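PDB 3VTY: MamA from Candidatus Magnetobacterium bavaricum, which is a tetratricopeptide-repeat (TPR) protein, built of stacked antiparallel helices in a fold that generally serves as a scaffold for protein-protein association. Local coordinates for residues Asp20-Ile25 against Met50-Pro55; Glu3-Tyr8 against Lys29-Ala34; Thr71-Tyr76 against Gln97-Leu102; Ser61-Val66 against Tyr77-Ala82. One frame throughout, in Å; residues are numbered along the deposited sequence. Where two conformers were deposited one is given.

Interaction 1 (Asp20-Ile25 against Met50-Pro55); sequences DFDGAI and MDIGLP
Phe21 and Ile52 mark the nearest approach of the two backbones, with 7.2 Å between Phe21 CA and Ile52 CA. Phe21 stands in the first turn of helix 21-34, whereas Ile52 is where the chain leaves helical geometry after helix 39-51, so the start of one helix faces the finish of the next. Each end is closed by its own device. Asp20 is the N-cap of helix 21-34, and its OD1 accepts from Gly23 N at 3.0 Å, the donor lying well above the carboxylate plane. A Schellman motif finishes helix 39-51, with Gly53 as its C-prime residue at positive phi (67°), Gly53 N bonded to Met50 O and Leu54 N to Tyr49 O.

Side chains fill the gap between these ends. Asp51 CB sits over the centre of one face of the Phe21 ring, a CH-pi contact 4.0 Å from the centroid, and the carboxylate plane is turned 44° from the ring. Ile52 places CG1 between its backbone N and carbonyl carbon, which leaves CG2 beside the N and against Phe21: CG2 lies 3.4 Å from Phe21 CB. The other branch of Ile52 runs out to CD1, which meets Ile25 CD1 tip to tip at 3.6 Å. Thr48 of helix 39-51 also touches both Phe21 and Ile25.

No hydrogen bond joins the segments. Asp51 offers the ring chiefly its methylene, while its OD2 forms a salt bridge with Arg16 of helix 4-17; the contact therefore rests on dispersion and CH-pi packing, with the carboxylate's charge probably balanced by the arginine.

Interaction 2 (Glu3-Tyr8 against Lys29-Ala34); sequences ETTTIY and KKVLKA
Lys30 carries its CG anti to the backbone N (chi1 169°) and then bends at chi2 (59°), a shape that lays its chain slantwise over the ring of Tyr8. Tyr8 for its part holds CG beside its own backbone N, turning one ring face to the lysine. Lys30 CG stands 3.6 Å from the Tyr8 centroid, displaced from the centre toward the rim, in a CH-pi contact; further along, Lys30 CE comes within 3.6 Å of Tyr8 CE1. The lysine thus runs across the face from near Tyr8 CG to above CE1.

Val31 fills the middle of the contact with both methyls. Its CG2 meets Tyr8 CB at 3.6 Å and also lies close to the carbonyl of Thr5, while CG1 packs 3.7 Å from Thr5 CG2, the two side chains crossing at about a right angle. The backbones come nearest here, with Thr5 CA and Val31 CA 5.0 Å apart. Thr5 OG1 is hydrogen-bonded to Asp35 OD2, just beyond the end of helix 21-34. Nearer the start of helix 4-17, Thr4 CG2 touches Ala34 CB at 4.2 Å.

Beyond Val31, Thr41 of helix 39-51 continues the packing. With segment axes 8.6 Å apart and 172° between their directions, helices 4-17 and 21-34 form the close antiparallel helical hairpin characteristic of TPR folds.

Interaction 3 (Thr71-Tyr76 against Gln97-Leu102); sequences TSAEAY and QRAIAL
Tyr76 and Arg98 lie side by side and point the same way, the ring presenting one face to the arginine. Tyr76 keeps CG beside its backbone N (chi1 -86°), and Arg98 CB rests over the centre of the ring, 3.9 Å from the Tyr76 centroid, as a CH-pi contact. Bends at chi2 and chi3 turn the arginine chain, leaving its guanidinium plane 76° from the ring, so the charged group does not stack on it. Instead a water joins the two side chains, 2.9 Å from Tyr76 OH and accepting from Arg98 NE at 2.7 Å.

Leu102 crosses the tyrosine at about a right angle and splits its methyls: CD1 reaches Tyr76 CD2 at 3.6 Å, while CD2 lies 3.8 Å from Thr71 CA. Small residues let the chains close in deeper down. Ala73 CA and Ala99 CA are only 4.2 Å apart, and Ala99 CB approaches Ala73 O at 3.5 Å; Tyr106, in a loop, touches both alanines.

Alanines thus permit close backbone approach between helices 73-85 and 89-102, the larger side chains pack apolar carbon around the tyrosine, and a water bridges the phenol oxygen and the arginine NE.

Interaction 4 (Ser61-Val66 against Tyr77-Ala82); sequences SLKKFV and YILGSA
Leu62 CD1 lies among three residues of helix 73-85, touching Ile78 CG2 at 3.6 Å, Leu79 CA at 3.9 Å and Ala82 CB at 4.1 Å. Leu79 answers from the other helix. With its CG anti to the backbone N (chi1 178°), it sends CD1 to Leu62 CB at 3.9 Å and CD2 to Val66 CG2 at 4.3 Å, so that its fork spans a full turn of helix 55-68. The aliphatic CG of Lys63 flanks CD1 of this leucine, and the rest of the lysine chain is extended.

Ile78 contributes through CG2, which stands anti to its backbone N and meets both methyls of Leu62. On helix 39-51, Met50 packs against Ile78 and Leu43 against Leu62, while Ala95 of helix 89-102 touches Leu79, joining this cluster to helices 39-51 and 89-102. Val66 is in turn packed against Ala75 and Tyr76. Within helix 73-85, Ser81 folds back on its own backbone: OG donates to Tyr77 O at 2.9 Å from above the carbonyl plane, and the same oxygen also accepts from Ser81 N. Tyr77 itself leans toward Leu96 and Lys112.

The segment axes are 9.7 Å apart at their closest and cross at -153°, an antiparallel packing of successive helices in the TPR array. Mostly branched aliphatic groups supply the contact with no hydrogen bond between the segments, and the Ser81 hydroxyl bonds within its own helix; cohesion here is hydrophobic, with the lysine chain bordering its solvent side.

Overall arrangement
Interactions 1 and 2 share helix 21-34, each using a different end of it: interaction 2 pairs that helix with the one before, interaction 1 with the one after. Interactions 3 and 4 both use helix 73-85: its first turn faces the following helix, its middle the preceding one, and they touch where Phe65 meets Ala75. Pro55 packs against Ala82 and links interaction 1 to interaction 4, whose centres are about 15 Å apart. Interaction 4 is partly buried, lies nearest the chain centre and is built of aliphatic groups. The other three are surface contacts, each with an aromatic ring covered by a methylene from a charged residue, an aspartate, a lysine or an arginine.

Interaction 1 (Asp20-Ile25 against Met50-Pro55)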
loop_
_atom_site.group_PDB
_atom_site.type_symbol
_atom_site.label_atom_id
_atom_site.label_comp_id
_atom_site.label_asym_id
_atom_site.label_seq_id
_atom_site.Cartn_x
_atom_site.Cartn_y
_atom_site.Cartn_z
ATOM N N ASP A 20 0.988 14.253 -15.333
ATOM C CA ASP A 20 1.787 13.994 -16.540
ATOM C C ASP A 20 2.766 12.871 -16.154
ATOM O O ASP A 20 3.961 13.132 -15.931
ATOM C CB ASP A 20 2.532 15.233 -16.988
ATOM C CG ASP A 20 3.431 14.978 -18.205
ATOM O OD1 ASP A 20 3.346 13.880 -18.816
ATOM O OD2 ASP A 20 4.255 15.862 -18.522
ATOM N N PHE A 21 2.251 11.648 -16.047
ATOM C CA PHE A 21 3.082 10.512 -15.523
ATOM C C PHE A 21 4.235 10.130 -16.472
ATOM O O PHE A 21 5.318 9.786 -16.017
ATOM C CB PHE A 21 2.224 9.267 -15.204
ATOM C CG PHE A 21 1.103 9.511 -14.190
ATOM C CD1 PHE A 21 1.375 10.016 -12.954
ATOM C CD2 PHE A 21 -0.208 9.148 -14.483
ATOM C CE1 PHE A 21 0.322 10.210 -11.992
ATOM C CE2 PHE A 21 -1.242 9.338 -13.552
ATOM C CZ PHE A 21 -0.972 9.867 -12.309
ATOM N N ASP A 22 4.031 10.201 -17.773
ATOM C CA ASP A 22 5.118 9.889 -18.744
ATOM C C ASP A 22 6.220 10.901 -18.604
ATOM O O ASP A 22 7.416 10.575 -18.577
ATOM C CB ASP A 22 4.603 9.919 -20.183
ATOM C CG ASP A 22 3.753 8.751 -20.499
ATOM O OD1 ASP A 22 3.708 7.809 -19.691
ATOM O OD2 ASP A 22 3.137 8.769 -21.580
ATOM N N GLY A 23 5.808 12.156 -18.456
ATOM C CA GLY A 23 6.786 13.203 -18.256
ATOM C C GLY A 23 7.536 13.055 -16.943
ATOM O O GLY A 23 8.736 13.237 -16.863
ATOM N N ALA A 24 6.842 12.709 -15.888
ATOM C CA ALA A 24 7.520 12.532 -14.572
ATOM C C ALA A 24 8.558 11.381 -14.666
ATOM O O ALA A 24 9.687 11.427 -14.141
ATOM C CB ALA A 24 6.462 12.190 -13.503
ATOM N N ILE A 25 8.166 10.335 -15.356
ATOM C CA ILE A 25 9.056 9.191 -15.560
ATOM C C ILE A 25 10.314 9.611 -16.241
ATOM O O ILE A 25 11.418 9.233 -15.806
ATOM C CB ILE A 25 8.340 8.038 -16.320
ATOM C CG1 ILE A 25 7.338 7.359 -15.420
ATOM C CG2 ILE A 25 9.380 6.973 -16.804
ATOM C CD1 ILE A 25 6.374 6.473 -16.096
ATOM N N MET A 50 3.184 2.151 -10.999
ATOM C CA MET A 50 1.876 1.675 -10.511
ATOM C C MET A 50 0.703 2.549 -11.053
ATOM O O MET A 50 -0.302 2.015 -11.548
ATOM C CB MET A 50 1.838 1.592 -8.984
ATOM C CG MET A 50 2.798 0.612 -8.527
ATOM S SD MET A 50 3.106 0.683 -6.768
ATOM C CE MET A 50 1.582 -0.142 -6.080
ATOM N N ASP A 51 0.870 3.849 -11.023
ATOM C CA ASP A 51 -0.141 4.783 -11.534
ATOM C C ASP A 51 -0.486 4.632 -13.026
ATOM O O ASP A 51 -1.587 5.014 -13.417
ATOM C CB ASP A 51 0.288 6.255 -11.295
ATOM C CG ASP A 51 0.298 6.638 -9.796
ATOM O OD1 ASP A 51 -0.308 5.898 -9.004
ATOM O OD2 ASP A 51 1.025 7.565 -9.409
ATOM N N ILE A 52 0.453 4.149 -13.861
ATOM C CA ILE A 52 0.183 3.918 -15.276
ATOM C C ILE A 52 -0.005 2.461 -15.644
ATOM O O ILE A 52 0.082 2.092 -16.825
ATOM C CB ILE A 52 1.218 4.591 -16.182
ATOM C CG1 ILE A 52 2.623 4.023 -15.955
ATOM C CG2 ILE A 52 1.295 6.079 -15.855
ATOM C CD1 ILE A 52 3.581 4.447 -17.121
ATOM N N GLY A 53 -0.293 1.626 -14.648
ATOM C CA GLY A 53 -0.565 0.211 -14.870
ATOM C C GLY A 53 0.613 -0.615 -15.359
ATOM O O GLY A 53 0.425 -1.510 -16.213
ATOM N N LEU A 54 1.817 -0.364 -14.818
ATOM C CA LEU A 54 2.973 -1.190 -15.156
ATOM C C LEU A 54 3.594 -1.710 -13.854
ATOM O O LEU A 54 4.696 -1.338 -13.478
ATOM C CB LEU A 54 3.974 -0.351 -15.996
ATOM C CG LEU A 54 3.546 -0.001 -17.424
ATOM C CD1 LEU A 54 4.565 0.957 -18.082
ATOM C CD2 LEU A 54 3.300 -1.249 -18.231
ATOM N N PRO A 55 2.895 -2.616 -13.165
ATOM C CA PRO A 55 3.392 -3.097 -11.881
ATOM C C PRO A 55 4.688 -3.870 -11.939
ATOM O O PRO A 55 5.391 -3.834 -10.977
ATOM C CB PRO A 55 2.212 -3.962 -11.335
ATOM C CG PRO A 55 1.428 -4.358 -12.593
ATOM C CD PRO A 55 1.523 -3.101 -13.440
#

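Interaction 2 (Glu3-Tyr8 against Lys29-Ala34)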
loop_
_atom_site.group_PDB
_atom_site.type_symbol
_atom_site.label_atom_id
_atom_site.label_comp_id
_atom_site.label_asym_id
_atom_site.label_seq_id
_atom_site.Cartn_x
_atom_site.Cartn_y
_atom_site.Cartn_z
ATOM N N GLU A 3 23.441 18.542 -8.436
ATOM C CA GLU A 3 22.392 19.473 -8.966
ATOM C C GLU A 3 21.373 18.829 -9.912
ATOM O O GLU A 3 20.177 19.054 -9.775
ATOM C CB GLU A 3 23.045 20.640 -9.704
ATOM C CG GLU A 3 22.227 21.920 -9.610
ATOM C CD GLU A 3 22.151 22.434 -8.196
ATOM O OE1 GLU A 3 21.938 21.609 -7.254
ATOM O OE2 GLU A 3 22.307 23.660 -8.017
ATOM N N THR A 4 21.868 18.065 -10.892
ATOM C CA THR A 4 21.025 17.232 -11.775
ATOM C C THR A 4 19.948 16.521 -10.953
ATOM O O THR A 4 18.760 16.604 -11.263
ATOM C CB THR A 4 21.884 16.208 -12.557
ATOM O OG1 THR A 4 22.871 16.939 -13.286
ATOM C CG2 THR A 4 21.061 15.365 -13.536
ATOM N N THR A 5 20.369 15.863 -9.877
ATOM C CA THR A 5 19.410 15.165 -9.009
ATOM C C THR A 5 18.296 16.106 -8.512
ATOM O O THR A 5 17.129 15.814 -8.716
ATOM C CB THR A 5 20.119 14.427 -7.848
ATOM O OG1 THR A 5 20.898 13.369 -8.418
ATOM C CG2 THR A 5 19.062 13.857 -6.905
ATOM N N THR A 6 18.649 17.245 -7.901
ATOM C CA THR A 6 17.614 18.168 -7.413
ATOM C C THR A 6 16.711 18.713 -8.530
ATOM O O THR A 6 15.491 18.663 -8.405
ATOM C CB THR A 6 18.127 19.404 -6.624
ATOM O OG1 THR A 6 18.992 18.978 -5.559
ATOM C CG2 THR A 6 16.870 20.179 -6.026
ATOM N N ILE A 7 17.323 19.197 -9.600
ATOM C CA ILE A 7 16.592 19.843 -10.715
ATOM C C ILE A 7 15.530 18.846 -11.207
ATOM O O ILE A 7 14.340 19.145 -11.254
ATOM C CB ILE A 7 17.564 20.227 -11.882
ATOM C CG1 ILE A 7 18.561 21.305 -11.435
ATOM C CG2 ILE A 7 16.803 20.833 -13.142
ATOM C CD1 ILE A 7 19.666 21.582 -12.451
ATOM N N TYR A 8 15.954 17.634 -11.508
ATOM C CA TYR A 8 15.082 16.739 -12.261
ATOM C C TYR A 8 14.136 16.023 -11.347
ATOM O O TYR A 8 12.991 15.753 -11.734
ATOM C CB TYR A 8 15.868 15.801 -13.187
ATOM C CG TYR A 8 16.269 16.553 -14.467
ATOM C CD1 TYR A 8 17.498 17.178 -14.578
ATOM C CD2 TYR A 8 15.398 16.603 -15.562
ATOM C CE1 TYR A 8 17.849 17.902 -15.770
ATOM C CE2 TYR A 8 15.726 17.247 -16.744
ATOM C CZ TYR A 8 16.949 17.918 -16.833
ATOM O OH TYR A 8 17.226 18.562 -17.992
ATOM N N LYS A 29 13.895 9.236 -14.607
ATOM C CA LYS A 29 14.916 8.469 -15.296
ATOM C C LYS A 29 16.239 9.239 -15.442
ATOM O O LYS A 29 17.357 8.695 -15.294
ATOM C CB LYS A 29 14.382 7.993 -16.694
ATOM C CG LYS A 29 13.309 6.896 -16.529
ATOM C CD LYS A 29 13.955 5.522 -16.227
ATOM C CE LYS A 29 12.946 4.380 -16.376
ATOM N NZ LYS A 29 13.623 3.080 -16.327
ATOM N N LYS A 30 16.107 10.494 -15.767
ATOM C CA LYS A 30 17.218 11.394 -15.845
ATOM C C LYS A 30 17.955 11.500 -14.470
ATOM O O LYS A 30 19.179 11.453 -14.439
ATOM C CB LYS A 30 16.686 12.747 -16.353
ATOM C CG LYS A 30 17.625 13.871 -16.264
ATOM C CD LYS A 30 18.873 13.675 -17.005
ATOM C CE LYS A 30 19.399 15.125 -17.413
ATOM N NZ LYS A 30 20.769 15.078 -17.948
ATOM N N VAL A 31 17.249 11.532 -13.333
ATOM C CA VAL A 31 17.968 11.530 -12.061
ATOM C C VAL A 31 18.795 10.263 -11.871
ATOM O O VAL A 31 19.964 10.254 -11.372
ATOM C CB VAL A 31 17.035 11.660 -10.852
ATOM C CG1 VAL A 31 17.899 11.554 -9.581
ATOM C CG2 VAL A 31 16.204 12.984 -10.899
ATOM N N LEU A 32 18.162 9.157 -12.187
ATOM C CA LEU A 32 18.752 7.888 -11.958
ATOM C C LEU A 32 19.889 7.608 -12.936
ATOM O O LEU A 32 20.690 6.720 -12.682
ATOM C CB LEU A 32 17.683 6.793 -12.035
ATOM C CG LEU A 32 16.646 6.825 -10.915
ATOM C CD1 LEU A 32 15.496 5.893 -11.231
ATOM C CD2 LEU A 32 17.214 6.472 -9.570
ATOM N N LYS A 33 19.977 8.354 -14.040
ATOM C CA LYS A 33 21.119 8.214 -14.948
ATOM C C LYS A 33 22.413 8.570 -14.216
ATOM O O LYS A 33 23.387 7.847 -14.308
ATOM C CB LYS A 33 20.943 9.111 -16.192
ATOM C CG LYS A 33 22.173 9.100 -17.157
ATOM C CD LYS A 33 22.005 9.872 -18.493
ATOM C CE LYS A 33 23.351 9.745 -19.351
ATOM N NZ LYS A 33 23.586 10.940 -20.259
ATOM N N ALA A 34 22.360 9.681 -13.483
ATOM C CA ALA A 34 23.492 10.291 -12.796
ATOM C C ALA A 34 23.730 9.677 -11.396
ATOM O O ALA A 34 24.851 9.663 -10.873
ATOM C CB ALA A 34 23.216 11.844 -12.648
#

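Interaction 3 (Thr71-Tyr76 against Gln97-Leu102)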
loop_
_atom_site.group_PDB
_atom_site.type_symbol
_atom_site.label_atom_id
_atom_site.label_comp_id
_atom_site.label_asym_id
_atom_site.label_seq_id
_atom_site.Cartn_x
_atom_site.Cartn_y
_atom_site.Cartn_z
ATOM N N THR A 71 15.267 -0.852 5.520
ATOM C CA THR A 71 14.510 -0.658 6.723
ATOM C C THR A 71 13.408 0.407 6.565
ATOM O O THR A 71 13.007 1.045 7.537
ATOM C CB THR A 71 15.414 -0.285 7.864
ATOM O OG1 THR A 71 16.344 0.732 7.466
ATOM C CG2 THR A 71 16.202 -1.563 8.334
ATOM N N SER A 72 12.882 0.547 5.351
ATOM C CA SER A 72 11.741 1.445 5.090
ATOM C C SER A 72 10.498 0.607 5.015
ATOM O O SER A 72 10.302 -0.089 4.051
ATOM C CB SER A 72 11.920 2.247 3.820
ATOM O OG SER A 72 10.732 2.994 3.570
ATOM N N ALA A 73 9.641 0.660 6.040
ATOM C CA ALA A 73 8.446 -0.154 6.043
ATOM C C ALA A 73 7.575 0.272 4.875
ATOM O O ALA A 73 6.913 -0.558 4.244
ATOM C CB ALA A 73 7.704 -0.052 7.355
ATOM N N GLU A 74 7.576 1.573 4.603
ATOM C CA GLU A 74 6.765 2.070 3.484
ATOM C C GLU A 74 7.138 1.429 2.181
ATOM O O GLU A 74 6.288 1.023 1.404
ATOM C CB GLU A 74 6.802 3.610 3.388
ATOM C CG GLU A 74 5.814 4.157 2.300
ATOM C CD GLU A 74 6.113 5.571 1.793
ATOM O OE1 GLU A 74 6.984 6.255 2.378
ATOM O OE2 GLU A 74 5.400 5.961 0.802
ATOM N N ALA A 75 8.419 1.348 1.883
ATOM C CA ALA A 75 8.862 0.711 0.606
ATOM C C ALA A 75 8.358 -0.740 0.504
ATOM O O ALA A 75 7.946 -1.211 -0.567
ATOM C CB ALA A 75 10.339 0.773 0.516
ATOM N N TYR A 76 8.375 -1.483 1.607
ATOM C CA TYR A 76 7.932 -2.866 1.587
ATOM C C TYR A 76 6.415 -2.937 1.425
ATOM O O TYR A 76 5.886 -3.819 0.733
ATOM C CB TYR A 76 8.411 -3.584 2.833
ATOM C CG TYR A 76 9.788 -4.140 2.723
ATOM C CD1 TYR A 76 10.024 -5.253 1.907
ATOM C CD2 TYR A 76 10.843 -3.640 3.495
ATOM C CE1 TYR A 76 11.260 -5.837 1.847
ATOM C CE2 TYR A 76 12.111 -4.240 3.425
ATOM C CZ TYR A 76 12.294 -5.320 2.584
ATOM O OH TYR A 76 13.486 -5.984 2.463
ATOM N N GLN A 97 4.652 -8.577 5.342
ATOM C CA GLN A 97 5.149 -9.060 6.648
ATOM C C GLN A 97 6.446 -8.345 7.032
ATOM O O GLN A 97 6.685 -8.083 8.181
ATOM C CB GLN A 97 5.294 -10.626 6.657
ATOM C CG GLN A 97 3.953 -11.319 6.646
ATOM C CD GLN A 97 4.063 -12.851 6.682
ATOM O OE1 GLN A 97 4.860 -13.472 5.950
ATOM N NE2 GLN A 97 3.259 -13.456 7.519
ATOM N N ARG A 98 7.272 -8.004 6.054
ATOM C CA ARG A 98 8.476 -7.245 6.363
ATOM C C ARG A 98 8.136 -5.831 6.758
ATOM O O ARG A 98 8.757 -5.334 7.666
ATOM C CB ARG A 98 9.474 -7.216 5.235
ATOM C CG ARG A 98 10.121 -8.500 4.950
ATOM C CD ARG A 98 11.110 -9.025 6.025
ATOM N NE ARG A 98 12.047 -8.031 6.579
ATOM C CZ ARG A 98 12.202 -7.803 7.886
ATOM N NH1 ARG A 98 11.534 -8.551 8.761
ATOM N NH2 ARG A 98 13.058 -6.868 8.335
ATOM N N ALA A 99 7.150 -5.197 6.097
ATOM C CA ALA A 99 6.675 -3.886 6.518
ATOM C C ALA A 99 6.264 -3.921 7.981
ATOM O O ALA A 99 6.654 -3.074 8.789
ATOM C CB ALA A 99 5.498 -3.417 5.695
ATOM N N ILE A 100 5.478 -4.922 8.321
ATOM C CA ILE A 100 4.981 -5.090 9.710
ATOM C C ILE A 100 6.085 -5.366 10.744
ATOM O O ILE A 100 6.092 -4.807 11.827
ATOM C CB ILE A 100 3.874 -6.116 9.742
ATOM C CG1 ILE A 100 2.657 -5.624 8.971
ATOM C CG2 ILE A 100 3.399 -6.412 11.234
ATOM C CD1 ILE A 100 1.542 -6.719 8.660
ATOM N N ALA A 101 7.044 -6.189 10.377
ATOM C CA ALA A 101 8.193 -6.402 11.219
ATOM C C ALA A 101 8.945 -5.087 11.464
ATOM O O ALA A 101 9.402 -4.834 12.573
ATOM C CB ALA A 101 9.171 -7.441 10.560
ATOM N N LEU A 102 9.133 -4.289 10.403
ATOM C CA LEU A 102 9.805 -3.006 10.571
ATOM C C LEU A 102 8.981 -2.061 11.436
ATOM O O LEU A 102 9.541 -1.281 12.217
ATOM C CB LEU A 102 10.137 -2.372 9.227
ATOM C CG LEU A 102 11.252 -3.152 8.518
ATOM C CD1 LEU A 102 11.258 -2.857 6.978
ATOM C CD2 LEU A 102 12.636 -2.905 9.178
HETATM O O HOH W 1 14.135 -7.268 5.031
#

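Interaction 4 (Ser61-Val66 against Tyr77-Ala82)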
loop_
_atom_site.group_PDB
_atom_site.type_symbol
_atom_site.label_atom_id
_atom_site.label_comp_id
_atom_site.label_asym_id
_atom_site.label_seq_id
_atom_site.Cartn_x
_atom_site.Cartn_y
_atom_site.Cartn_z
ATOM N N SER A 61 11.687 -1.299 -9.660
ATOM C CA SER A 61 12.226 -0.108 -9.080
ATOM C C SER A 61 12.158 -0.212 -7.543
ATOM O O SER A 61 13.088 0.205 -6.852
ATOM C CB SER A 61 11.459 1.120 -9.576
ATOM O OG SER A 61 12.171 2.255 -9.178
ATOM N N LEU A 62 11.085 -0.802 -7.016
ATOM C CA LEU A 62 10.946 -0.952 -5.573
ATOM C C LEU A 62 11.931 -1.973 -5.040
ATOM O O LEU A 62 12.457 -1.801 -3.962
ATOM C CB LEU A 62 9.533 -1.347 -5.212
ATOM C CG LEU A 62 8.567 -0.227 -5.631
ATOM C CD1 LEU A 62 7.131 -0.805 -5.771
ATOM C CD2 LEU A 62 8.588 0.931 -4.765
ATOM N N LYS A 63 12.218 -3.018 -5.828
ATOM C CA LYS A 63 13.275 -3.932 -5.392
ATOM C C LYS A 63 14.609 -3.285 -5.252
ATOM O O LYS A 63 15.310 -3.528 -4.209
ATOM C CB LYS A 63 13.312 -5.229 -6.230
ATOM C CG LYS A 63 12.202 -6.203 -5.873
ATOM C CD LYS A 63 12.256 -7.461 -6.807
ATOM C CE LYS A 63 11.274 -8.484 -6.434
ATOM N NZ LYS A 63 11.437 -9.754 -7.205
ATOM N N LYS A 64 14.995 -2.443 -6.229
ATOM C CA LYS A 64 16.188 -1.660 -6.126
ATOM C C LYS A 64 16.213 -0.784 -4.856
ATOM O O LYS A 64 17.267 -0.662 -4.185
ATOM C CB LYS A 64 16.447 -0.774 -7.373
ATOM C CG LYS A 64 16.793 -1.643 -8.634
ATOM C CD LYS A 64 16.905 -0.912 -9.897
ATOM C CE LYS A 64 16.977 -1.960 -11.095
ATOM N NZ LYS A 64 17.022 -1.245 -12.423
ATOM N N PHE A 65 15.100 -0.108 -4.578
ATOM C CA PHE A 65 15.033 0.686 -3.363
ATOM C C PHE A 65 15.381 -0.243 -2.134
ATOM O O PHE A 65 16.157 0.134 -1.281
ATOM C CB PHE A 65 13.628 1.233 -3.209
ATOM C CG PHE A 65 13.434 2.095 -2.005
ATOM C CD1 PHE A 65 13.483 1.554 -0.722
ATOM C CD2 PHE A 65 13.206 3.437 -2.154
ATOM C CE1 PHE A 65 13.278 2.351 0.404
ATOM C CE2 PHE A 65 12.996 4.282 -1.010
ATOM C CZ PHE A 65 13.043 3.718 0.266
ATOM N N VAL A 66 14.720 -1.377 -2.013
ATOM C CA VAL A 66 14.772 -2.105 -0.770
ATOM C C VAL A 66 16.152 -2.724 -0.510
ATOM O O VAL A 66 16.542 -2.915 0.665
ATOM C CB VAL A 66 13.632 -3.108 -0.510
ATOM C CG1 VAL A 66 12.304 -2.325 -0.341
ATOM C CG2 VAL A 66 13.464 -4.213 -1.566
ATOM N N TYR A 77 5.701 -2.000 2.037
ATOM C CA TYR A 77 4.263 -1.883 1.812
ATOM C C TYR A 77 3.919 -1.651 0.333
ATOM O O TYR A 77 3.095 -2.356 -0.264
ATOM C CB TYR A 77 3.722 -0.742 2.647
ATOM C CG TYR A 77 2.299 -0.410 2.289
ATOM C CD1 TYR A 77 1.276 -1.162 2.777
ATOM C CD2 TYR A 77 1.993 0.658 1.501
ATOM C CE1 TYR A 77 -0.047 -0.865 2.475
ATOM C CE2 TYR A 77 0.641 0.974 1.138
ATOM C CZ TYR A 77 -0.357 0.196 1.631
ATOM O OH TYR A 77 -1.662 0.478 1.321
ATOM N N ILE A 78 4.619 -0.706 -0.282
ATOM C CA ILE A 78 4.386 -0.441 -1.689
ATOM C C ILE A 78 4.757 -1.626 -2.587
ATOM O O ILE A 78 4.025 -1.924 -3.520
ATOM C CB ILE A 78 5.127 0.820 -2.180
ATOM C CG1 ILE A 78 4.680 2.026 -1.371
ATOM C CG2 ILE A 78 4.826 0.996 -3.666
ATOM C CD1 ILE A 78 3.131 2.345 -1.557
ATOM N N LEU A 79 5.876 -2.290 -2.286
ATOM C CA LEU A 79 6.310 -3.461 -3.016
ATOM C C LEU A 79 5.251 -4.506 -2.921
ATOM O O LEU A 79 4.962 -5.214 -3.868
ATOM C CB LEU A 79 7.632 -4.006 -2.400
ATOM C CG LEU A 79 8.247 -5.259 -2.976
ATOM C CD1 LEU A 79 8.453 -5.032 -4.452
ATOM C CD2 LEU A 79 9.521 -5.794 -2.277
ATOM N N GLY A 80 4.744 -4.676 -1.700
ATOM C CA GLY A 80 3.663 -5.636 -1.462
ATOM C C GLY A 80 2.424 -5.322 -2.270
ATOM O O GLY A 80 1.775 -6.226 -2.824
ATOM N N SER A 81 2.090 -4.048 -2.382
ATOM C CA SER A 81 0.935 -3.660 -3.116
ATOM C C SER A 81 1.127 -3.913 -4.604
ATOM O O SER A 81 0.217 -4.409 -5.291
ATOM C CB SER A 81 0.551 -2.187 -2.862
ATOM O OG SER A 81 0.495 -1.889 -1.453
ATOM N N ALA A 82 2.353 -3.657 -5.096
ATOM C CA ALA A 82 2.635 -3.873 -6.506
ATOM C C ALA A 82 2.552 -5.392 -6.870
ATOM O O ALA A 82 1.970 -5.779 -7.881
ATOM C CB ALA A 82 3.973 -3.269 -6.846
#